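Local coordinates for UPF0033 domain-containing protein (Desulfitobacterium hafniense, PDB 3HZ7) that is of unknown function but belongs to the TusA family, its N-terminal SirA-like domain probably handling sulfur as in related sulfur carrier proteins, at residues S41-N44 with L45-A49. Sequence-based numbering, arbitrary orientation.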
ATOM      1  N   SER A  41      -9.690  -2.330  -2.883  1.00 29.85           N
ATOM      2  CA  SER A  41      -8.566  -2.320  -1.944  1.00 30.75           C
ATOM      3  C   SER A  41      -7.602  -1.192  -2.293  1.00 25.09           C
ATOM      4  O   SER A  41      -7.113  -0.461  -1.394  1.00 25.00           O
ATOM      5  CB  SER A  41      -7.829  -3.664  -1.976  1.00 33.96           C
ATOM      6  OG  SER A  41      -8.657  -4.690  -1.454  1.00 48.93           O
ATOM      7  N   ARG A  42      -7.358  -1.030  -3.603  1.00 27.60           N
ATOM      8  CA  ARG A  42      -6.442   0.007  -4.086  1.00 22.37           C
ATOM      9  C   ARG A  42      -6.953   1.362  -3.603  1.00 26.12           C
ATOM     10  O   ARG A  42      -6.207   2.195  -3.030  1.00 20.22           O
ATOM     11  CB  ARG A  42      -6.359  -0.086  -5.624  1.00 26.15           C
ATOM     12  CG  ARG A  42      -5.352   0.876  -6.262  1.00 23.93           C
ATOM     13  CD  ARG A  42      -6.014   2.238  -6.592  1.00 28.12           C
ATOM     14  NE  ARG A  42      -7.148   1.946  -7.458  1.00 31.82           N
ATOM     15  CZ  ARG A  42      -8.074   2.812  -7.856  1.00 35.99           C
ATOM     16  NH1 ARG A  42      -9.057   2.381  -8.638  1.00 35.39           N
ATOM     17  NH2 ARG A  42      -8.013   4.082  -7.493  1.00 32.73           N
ATOM     18  N   GLN A  43      -8.257   1.582  -3.783  1.00 27.33           N
ATOM     19  CA  GLN A  43      -8.856   2.829  -3.331  1.00 30.44           C
ATOM     20  C   GLN A  43      -8.685   3.027  -1.845  1.00 23.97           C
ATOM     21  O   GLN A  43      -8.381   4.130  -1.361  1.00 29.36           O
ATOM     22  CB  GLN A  43     -10.369   2.834  -3.629  1.00 39.66           C
ATOM     23  CG  GLN A  43     -10.736   2.634  -5.082  1.00 48.09           C
ATOM     24  CD  GLN A  43     -12.228   2.445  -5.252  1.00 45.21           C
ATOM     25  OE1 GLN A  43     -13.010   3.173  -4.668  1.00 44.37           O
ATOM     26  NE2 GLN A  43     -12.621   1.467  -6.051  1.00 50.96           N
ATOM     27  N   ASN A  44      -8.930   1.967  -1.094  1.00 27.33           N
ATOM     28  CA  ASN A  44      -8.791   2.068   0.353  1.00 30.26           C
ATOM     29  C   ASN A  44      -7.344   2.396   0.730  1.00 19.52           C
ATOM     30  O   ASN A  44      -7.087   3.240   1.588  1.00 22.12           O
ATOM     31  CB  ASN A  44      -9.276   0.766   1.024  1.00 26.30           C
ATOM     32  CG  ASN A  44     -10.771   0.646   0.955  1.00 37.79           C
ATOM     33  OD1 ASN A  44     -11.453   1.659   0.763  1.00 33.25           O
ATOM     34  ND2 ASN A  44     -11.303  -0.571   1.112  1.00 37.80           N
ATOM     35  N   LEU A  45      -6.416   1.732   0.058  1.00 21.94           N
ATOM     36  CA  LEU A  45      -4.988   2.004   0.299  1.00 24.54           C
ATOM     37  C   LEU A  45      -4.632   3.452  -0.026  1.00 24.87           C
ATOM     38  O   LEU A  45      -3.888   4.063   0.742  1.00 21.69           O
ATOM     39  CB  LEU A  45      -4.119   1.016  -0.508  1.00 17.39           C
ATOM     40  CG  LEU A  45      -4.047  -0.414   0.053  1.00 18.02           C
ATOM     41  CD1 LEU A  45      -3.528  -1.361  -1.067  1.00 16.73           C
ATOM     42  CD2 LEU A  45      -3.132  -0.453   1.290  1.00 25.34           C
ATOM     43  N   GLN A  46      -5.154   4.024  -1.134  1.00 29.41           N
ATOM     44  CA  GLN A  46      -4.832   5.428  -1.453  1.00 24.55           C
ATOM     45  C   GLN A  46      -5.467   6.441  -0.499  1.00 21.50           C
ATOM     46  O   GLN A  46      -4.854   7.459  -0.124  1.00 24.58           O
ATOM     47  CB  GLN A  46      -5.206   5.782  -2.902  1.00 29.03           C
ATOM     48  CG  GLN A  46      -4.354   5.037  -3.912  1.00 27.88           C
ATOM     49  CD  GLN A  46      -4.294   5.699  -5.265  1.00 32.67           C
ATOM     50  OE1 GLN A  46      -5.311   5.868  -5.948  1.00 29.26           O
ATOM     51  NE2 GLN A  46      -3.073   6.061  -5.672  1.00 21.29           N
ATOM     52  N   LYS A  47      -6.688   6.163  -0.075  1.00 28.12           N
ATOM     53  CA  LYS A  47      -7.369   7.076   0.885  1.00 30.82           C
ATOM     54  C   LYS A  47      -6.593   7.092   2.210  1.00 28.94           C
ATOM     55  O   LYS A  47      -6.429   8.151   2.854  1.00 26.65           O
ATOM     56  CB  LYS A  47      -8.816   6.615   1.134  1.00 33.32           C
ATOM     57  CG  LYS A  47      -9.664   6.475  -0.189  1.00 35.40           C
ATOM     58  CD  LYS A  47     -11.059   7.062  -0.015  1.00 42.55           C
ATOM     59  CE  LYS A  47     -11.976   6.867  -1.222  1.00 51.35           C
ATOM     60  NZ  LYS A  47     -12.316   5.424  -1.467  1.00 52.36           N
HETATM   61  N   MSE A  48      -6.090   5.922   2.615  1.00 30.48           N
HETATM   62  CA  MSE A  48      -5.297   5.829   3.853  1.00 24.89           C
HETATM   63  C   MSE A  48      -4.006   6.564   3.654  1.00 28.66           C
HETATM   64  O   MSE A  48      -3.538   7.277   4.556  1.00 26.34           O
HETATM   65  CB  MSE A  48      -5.035   4.349   4.212  1.00 31.13           C
HETATM   66  CG  MSE A  48      -4.138   4.144   5.434  1.00 38.04           C
HETATM   67 SE   MSE A  48      -2.167   4.116   5.054  1.00 39.79          SE
HETATM   68  CE  MSE A  48      -2.164   2.412   4.160  1.00 15.10           C
ATOM     69  N   ALA A  49      -3.405   6.427   2.461  1.00 27.95           N
ATOM     70  CA  ALA A  49      -2.129   7.126   2.220  1.00 30.36           C
ATOM     71  C   ALA A  49      -2.350   8.664   2.244  1.00 30.79           C
ATOM     72  O   ALA A  49      -1.575   9.414   2.857  1.00 27.82           O
ATOM     73  CB  ALA A  49      -1.529   6.696   0.847  1.00 24.04           C
TER
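The guanidinium of Arg-42 meets Gln-46 at its edge, where OE1 lies near the guanidinium plane 3.6 Å from NH2, while Gln-43 CG sits over the centre of one face, 3.7 Å above it. Both neighbours belong to the same alpha-helix, 39-52, which packs on the four-stranded mixed sheet of this TusA-like alpha/beta domain. Guanidinium and amide planes stand 77° apart. In the arginine, CG lies anti to the backbone N (chi1 -176°), and bends at chi2 and chi3 then turn the head so that one face lies against Gln-43 CG, and NH1 forms a salt bridge with Asp-39; Tyr-58 adds a cation-pi contact. The Gln-46 amide is fixed from its other end, NE2 being hydrogen-bonded to Ser-56 OG of strand 55-60. Replacing Gln-46 by alanine removes the amide and is likely to leave Ser-56 OG without this partner and to open a gap at the NH2 edge of the guanidinium. On the buried side, Leu-45 reaches Val-34, Val-36 and Val-68 of the sheet and Val-15 and Ala-18 of helix 13-23. Successive i to i+4 bonds hold the backbone, Leu-45 N to Ser-41 O at 2.7 Å and Gln-46 N to Arg-42 O at 2.8 Å. Lys-47 runs alongside Gln-43, pointing the same way, and its NZ stops 3.9 Å from Gln-43 CB.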